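Local atomic coordinates of Beta/gama crystallin family protein (Methanosarcina acetivorans, PDB entry 3HZ2), a protein that binds two calcium ions in a beta/gamma-crystallin domain built from two Greek-key motifs. Residues Asn1-Gly14 against Lys34-Phe47. Numbering follows the deposited sequence.
Sequences NAAEVIVYEHVNFG and KISSIKVKSGTWRF. With CA (calcium ion), chain E.
Ile6 and Lys39 form a hydrogen-bonded pair at the middle of an antiparallel ladder that joins strand 4-8 to strand 37-42, with Lys39 N donating a hydrogen bond to Ile6 O at 2.8 Å. Classic beta bulges sit toward both ends: Lys41 and Ser42 both face Glu4, and Ser36 and Ser37 both face Tyr8. Hydroxyls extend the bonding past the strands. Ser42 OG donates to Ala2 O at 2.6 Å, from above the carbonyl plane, while Ser37 OG donates to His10 O and takes a weak bond from Phe13 N, tying down the turn after the corner at Glu9.

The calcium ion lies just beyond that corner. Glu9 O, Lys34 O and Ser36 OG each bind it at 2.5 Å, three waters and Asn76 add further ligands, and Asp75 holds the Ser36 hydroxyl. This is a calcium site of the beta/gamma-crystallin domain, with Asn76 supplied by the second Greek key; strands 4-8 and 37-42 are neighbours in one sheet, while 45-47 belongs to the other, between strands 56-60 and 80-83.

Between the sheets, Val5 CG1 stands over the six-membered ring of Trp45, 3.5 Å from its centroid. With chi1 at 60°, CG1 sits between the backbone N and the carbonyl carbon and CG2 is anti to N, where it packs tightly on Ile38 CG2 (3.5 Å) and meets the edge of the Phe47 ring. Trp45 NE1 donates in the ring plane to Ser42 O, which also accepts from Glu4 N. A leucine in place of Trp45 would probably leave Val5 CG1 without its aromatic floor and Ser42 O with one donor fewer.

On the other face of the sheet, Lys39 runs extended across Phe13, CE over the ring centre and NZ 4.6 Å from the centroid in a cation-pi contact. The tyrosine side chain of Tyr8 crosses that of Lys39 obliquely, Tyr8 OH 3.3 Å from Lys39 CD, and Phe13 CB covers one face of the tyrosine ring.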
loop_
_atom_site.group_PDB
_atom_site.type_symbol
_atom_site.label_atom_id
_atom_site.label_comp_id
_atom_site.label_asym_id
_atom_site.label_seq_id
_atom_site.Cartn_x
_atom_site.Cartn_y
_atom_site.Cartn_z
ATOM N N ASN A 1 -18.850 4.230 0.726
ATOM C CA ASN A 1 -17.734 4.228 1.714
ATOM C C ASN A 1 -16.922 2.942 1.624
ATOM O O ASN A 1 -16.171 2.607 2.541
ATOM C CB ASN A 1 -18.286 4.384 3.131
ATOM C CG ASN A 1 -18.984 5.711 3.338
ATOM O OD1 ASN A 1 -19.521 5.983 4.412
ATOM N ND2 ASN A 1 -18.980 6.547 2.307
ATOM N N ALA A 2 -17.082 2.224 0.516
ATOM C CA ALA A 2 -16.359 0.976 0.300
ATOM C C ALA A 2 -14.861 1.218 0.470
ATOM O O ALA A 2 -14.349 2.267 0.079
ATOM C CB ALA A 2 -16.651 0.438 -1.097
ATOM N N ALA A 3 -14.166 0.248 1.057
ATOM C CA ALA A 3 -12.729 0.362 1.288
ATOM C C ALA A 3 -11.976 0.730 0.013
ATOM O O ALA A 3 -12.239 0.187 -1.060
ATOM C CB ALA A 3 -12.189 -0.944 1.856
ATOM N N GLU A 4 -11.037 1.661 0.136
ATOM C CA GLU A 4 -10.252 2.095 -1.009
ATOM C C GLU A 4 -8.895 2.620 -0.573
ATOM O O GLU A 4 -8.781 3.298 0.442
ATOM C CB GLU A 4 -10.993 3.186 -1.780
ATOM C CG GLU A 4 -10.239 3.688 -2.999
ATOM C CD GLU A 4 -11.009 4.746 -3.761
ATOM O OE1 GLU A 4 -10.575 5.111 -4.875
ATOM O OE2 GLU A 4 -12.045 5.216 -3.244
ATOM N N VAL A 5 -7.865 2.302 -1.346
ATOM C CA VAL A 5 -6.521 2.758 -1.024
ATOM C C VAL A 5 -5.774 3.060 -2.311
ATOM O O VAL A 5 -5.913 2.340 -3.299
ATOM C CB VAL A 5 -5.735 1.683 -0.213
ATOM C CG1 VAL A 5 -5.609 0.393 -1.020
ATOM C CG2 VAL A 5 -4.356 2.212 0.158
ATOM N N ILE A 6 -5.005 4.145 -2.306
ATOM C CA ILE A 6 -4.215 4.509 -3.469
ATOM C C ILE A 6 -2.747 4.441 -3.065
ATOM O O ILE A 6 -2.335 5.028 -2.063
ATOM C CB ILE A 6 -4.542 5.934 -3.975
ATOM C CG1 ILE A 6 -6.057 6.110 -4.109
ATOM C CG2 ILE A 6 -3.887 6.154 -5.341
ATOM C CD1 ILE A 6 -6.477 7.466 -4.644
ATOM N N VAL A 7 -1.967 3.698 -3.837
ATOM C CA VAL A 7 -0.546 3.542 -3.563
ATOM C C VAL A 7 0.247 4.295 -4.623
ATOM O O VAL A 7 -0.170 4.379 -5.779
ATOM C CB VAL A 7 -0.140 2.053 -3.562
ATOM C CG1 VAL A 7 -0.810 1.342 -2.391
ATOM C CG2 VAL A 7 -0.547 1.393 -4.882
ATOM N N TYR A 8 1.388 4.845 -4.225
ATOM C CA TYR A 8 2.209 5.617 -5.148
ATOM C C TYR A 8 3.660 5.183 -5.192
ATOM O O TYR A 8 4.229 4.754 -4.186
ATOM C CB TYR A 8 2.157 7.097 -4.785
ATOM C CG TYR A 8 0.763 7.662 -4.693
ATOM C CD1 TYR A 8 -0.039 7.416 -3.578
ATOM C CD2 TYR A 8 0.250 8.461 -5.714
ATOM C CE1 TYR A 8 -1.318 7.955 -3.480
ATOM C CE2 TYR A 8 -1.028 9.007 -5.625
ATOM C CZ TYR A 8 -1.806 8.752 -4.507
ATOM O OH TYR A 8 -3.064 9.306 -4.410
ATOM N N GLU A 9 4.251 5.331 -6.372
ATOM C CA GLU A 9 5.639 4.971 -6.606
ATOM C C GLU A 9 6.617 5.819 -5.793
ATOM O O GLU A 9 7.514 5.286 -5.166
ATOM C CB GLU A 9 5.958 5.105 -8.099
ATOM C CG GLU A 9 7.361 4.659 -8.483
ATOM C CD GLU A 9 7.639 4.821 -9.969
ATOM O OE1 GLU A 9 8.731 4.416 -10.415
ATOM O OE2 GLU A 9 6.770 5.357 -10.690
ATOM N N HIS A 10 6.452 7.135 -5.789
ATOM C CA HIS A 10 7.379 7.985 -5.048
ATOM C C HIS A 10 6.763 8.572 -3.788
ATOM O O HIS A 10 5.541 8.578 -3.623
ATOM C CB HIS A 10 7.871 9.146 -5.923
ATOM C CG HIS A 10 8.349 8.734 -7.281
ATOM N ND1 HIS A 10 9.191 7.663 -7.485
ATOM C CD2 HIS A 10 8.127 9.279 -8.502
ATOM C CE1 HIS A 10 9.468 7.563 -8.774
ATOM N NE2 HIS A 10 8.836 8.531 -9.413
ATOM N N VAL A 11 7.617 9.077 -2.902
ATOM C CA VAL A 11 7.132 9.706 -1.686
ATOM C C VAL A 11 6.354 10.937 -2.136
ATOM O O VAL A 11 6.513 11.403 -3.268
ATOM C CB VAL A 11 8.287 10.141 -0.751
ATOM C CG1 VAL A 11 9.024 8.912 -0.230
ATOM C CG2 VAL A 11 9.233 11.073 -1.486
ATOM N N ASN A 12 5.522 11.461 -1.247
ATOM C CA ASN A 12 4.686 12.614 -1.552
ATOM C C ASN A 12 3.742 12.374 -2.721
ATOM O O ASN A 12 3.435 13.279 -3.499
ATOM C CB ASN A 12 5.531 13.871 -1.784
ATOM C CG ASN A 12 5.599 14.746 -0.547
ATOM O OD1 ASN A 12 4.821 14.562 0.390
ATOM N ND2 ASN A 12 6.515 15.707 -0.537
ATOM N N PHE A 13 3.300 11.127 -2.836
ATOM C CA PHE A 13 2.334 10.716 -3.843
ATOM C C PHE A 13 2.725 10.934 -5.302
ATOM O O PHE A 13 1.879 11.275 -6.131
ATOM C CB PHE A 13 1.008 11.416 -3.534
ATOM C CG PHE A 13 0.708 11.499 -2.061
ATOM C CD1 PHE A 13 0.699 12.727 -1.406
ATOM C CD2 PHE A 13 0.490 10.339 -1.318
ATOM C CE1 PHE A 13 0.479 12.805 -0.033
ATOM C CE2 PHE A 13 0.267 10.402 0.057
ATOM C CZ PHE A 13 0.263 11.639 0.704
ATOM N N GLY A 14 3.996 10.705 -5.619
ATOM C CA GLY A 14 4.458 10.885 -6.984
ATOM C C GLY A 14 4.630 9.587 -7.747
ATOM O O GLY A 14 4.475 8.497 -7.187
ATOM N N LYS A 34 7.970 -1.041 -4.985
ATOM C CA LYS A 34 8.129 0.352 -5.393
ATOM C C LYS A 34 7.330 1.345 -4.546
ATOM O O LYS A 34 7.646 2.527 -4.526
ATOM C CB LYS A 34 7.683 0.547 -6.844
ATOM C CG LYS A 34 8.402 -0.272 -7.884
ATOM C CD LYS A 34 7.892 0.139 -9.258
ATOM C CE LYS A 34 8.370 -0.782 -10.351
ATOM N NZ LYS A 34 7.795 -0.362 -11.656
ATOM N N ILE A 35 6.290 0.886 -3.861
ATOM C CA ILE A 35 5.452 1.801 -3.086
ATOM C C ILE A 35 6.176 2.611 -2.010
ATOM O O ILE A 35 6.848 2.055 -1.140
ATOM C CB ILE A 35 4.262 1.046 -2.463
ATOM C CG1 ILE A 35 3.395 0.463 -3.585
ATOM C CG2 ILE A 35 3.439 1.993 -1.595
ATOM C CD1 ILE A 35 2.353 -0.537 -3.121
ATOM N N SER A 36 6.014 3.935 -2.080
ATOM C CA SER A 36 6.654 4.861 -1.146
ATOM C C SER A 36 5.716 5.811 -0.412
ATOM O O SER A 36 6.113 6.456 0.558
ATOM C CB SER A 36 7.707 5.677 -1.874
ATOM O OG SER A 36 8.740 4.826 -2.306
ATOM N N SER A 37 4.486 5.926 -0.894
ATOM C CA SER A 37 3.497 6.768 -0.234
ATOM C C SER A 37 2.143 6.104 -0.436
ATOM O O SER A 37 1.937 5.375 -1.409
ATOM C CB SER A 37 3.524 8.207 -0.785
ATOM O OG SER A 37 3.322 8.254 -2.181
ATOM N N ILE A 38 1.226 6.337 0.496
ATOM C CA ILE A 38 -0.081 5.701 0.441
ATOM C C ILE A 38 -1.194 6.606 0.955
ATOM O O ILE A 38 -0.979 7.424 1.848
ATOM C CB ILE A 38 -0.097 4.420 1.319
ATOM C CG1 ILE A 38 0.993 3.448 0.862
ATOM C CG2 ILE A 38 -1.477 3.762 1.268
ATOM C CD1 ILE A 38 1.219 2.283 1.817
ATOM N N LYS A 39 -2.384 6.440 0.386
ATOM C CA LYS A 39 -3.556 7.195 0.817
ATOM C C LYS A 39 -4.692 6.214 1.070
ATOM O O LYS A 39 -5.246 5.653 0.128
ATOM C CB LYS A 39 -4.002 8.191 -0.254
ATOM C CG LYS A 39 -3.129 9.418 -0.410
ATOM C CD LYS A 39 -3.772 10.380 -1.399
ATOM C CE LYS A 39 -2.856 11.533 -1.760
ATOM N NZ LYS A 39 -3.539 12.456 -2.727
ATOM N N VAL A 40 -5.031 5.988 2.336
ATOM C CA VAL A 40 -6.129 5.086 2.653
ATOM C C VAL A 40 -7.388 5.944 2.721
ATOM O O VAL A 40 -7.616 6.648 3.702
ATOM C CB VAL A 40 -5.921 4.379 4.011
ATOM C CG1 VAL A 40 -7.115 3.478 4.313
ATOM C CG2 VAL A 40 -4.640 3.551 3.978
ATOM N N LYS A 41 -8.188 5.891 1.663
ATOM C CA LYS A 41 -9.417 6.669 1.574
ATOM C C LYS A 41 -10.469 6.159 2.548
ATOM O O LYS A 41 -11.198 6.942 3.163
ATOM C CB LYS A 41 -9.972 6.609 0.148
ATOM C CG LYS A 41 -8.970 6.998 -0.932
ATOM C CD LYS A 41 -8.500 8.435 -0.768
ATOM C CE LYS A 41 -9.657 9.412 -0.929
ATOM N NZ LYS A 41 -9.236 10.826 -0.713
ATOM N N SER A 42 -10.545 4.841 2.683
ATOM C CA SER A 42 -11.510 4.221 3.579
ATOM C C SER A 42 -11.144 2.772 3.856
ATOM O O SER A 42 -10.500 2.114 3.034
ATOM C CB SER A 42 -12.912 4.296 2.968
ATOM O OG SER A 42 -12.892 3.846 1.625
ATOM N N GLY A 43 -11.564 2.281 5.018
ATOM C CA GLY A 43 -11.272 0.914 5.399
ATOM C C GLY A 43 -9.873 0.792 5.963
ATOM O O GLY A 43 -9.113 1.763 5.974
ATOM N N THR A 44 -9.537 -0.394 6.456
ATOM C CA THR A 44 -8.210 -0.641 7.000
ATOM C C THR A 44 -7.543 -1.634 6.063
ATOM O O THR A 44 -8.146 -2.636 5.676
ATOM C CB THR A 44 -8.271 -1.239 8.412
ATOM O OG1 THR A 44 -8.970 -0.337 9.280
ATOM C CG2 THR A 44 -6.869 -1.460 8.954
ATOM N N TRP A 45 -6.304 -1.346 5.689
ATOM C CA TRP A 45 -5.582 -2.211 4.772
ATOM C C TRP A 45 -4.290 -2.757 5.354
ATOM O O TRP A 45 -3.572 -2.064 6.077
ATOM C CB TRP A 45 -5.268 -1.458 3.479
ATOM C CG TRP A 45 -6.483 -1.074 2.689
ATOM C CD1 TRP A 45 -7.362 -0.067 2.966
ATOM C CD2 TRP A 45 -6.949 -1.695 1.489
ATOM N NE1 TRP A 45 -8.348 -0.021 2.007
ATOM C CE2 TRP A 45 -8.117 -1.009 1.088
ATOM C CE3 TRP A 45 -6.490 -2.768 0.710
ATOM C CZ2 TRP A 45 -8.835 -1.361 -0.061
ATOM C CZ3 TRP A 45 -7.204 -3.118 -0.431
ATOM C CH2 TRP A 45 -8.366 -2.414 -0.805
ATOM N N ARG A 46 -4.001 -4.007 5.018
ATOM C CA ARG A 46 -2.796 -4.679 5.478
ATOM C C ARG A 46 -1.811 -4.818 4.327
ATOM O O ARG A 46 -2.164 -5.314 3.254
ATOM C CB ARG A 46 -3.148 -6.061 6.026
ATOM C CG ARG A 46 -1.942 -6.908 6.374
ATOM C CD ARG A 46 -2.366 -8.134 7.163
ATOM N NE ARG A 46 -2.946 -7.765 8.449
ATOM C CZ ARG A 46 -3.356 -8.643 9.356
ATOM N NH1 ARG A 46 -3.247 -9.940 9.108
ATOM N NH2 ARG A 46 -3.862 -8.228 10.510
ATOM N N PHE A 47 -0.575 -4.381 4.555
ATOM C CA PHE A 47 0.462 -4.452 3.536
ATOM C C PHE A 47 1.511 -5.488 3.918
ATOM O O PHE A 47 2.032 -5.472 5.029
ATOM C CB PHE A 47 1.101 -3.071 3.349
ATOM C CG PHE A 47 0.113 -2.009 2.958
ATOM C CD1 PHE A 47 -0.689 -1.399 3.919
ATOM C CD2 PHE A 47 -0.069 -1.671 1.619
ATOM C CE1 PHE A 47 -1.664 -0.467 3.553
ATOM C CE2 PHE A 47 -1.040 -0.744 1.242
ATOM C CZ PHE A 47 -1.841 -0.142 2.212
HETATM CA CA CA E . 9.620 4.096 -4.503
HETATM O O HOH W 1 -13.273 5.752 -0.307
HETATM O O HOH W 2 10.608 6.138 -5.931
HETATM O O HOH W 3 11.611 5.218 -3.100
HETATM O O HOH W 4 10.565 2.906 -6.580
#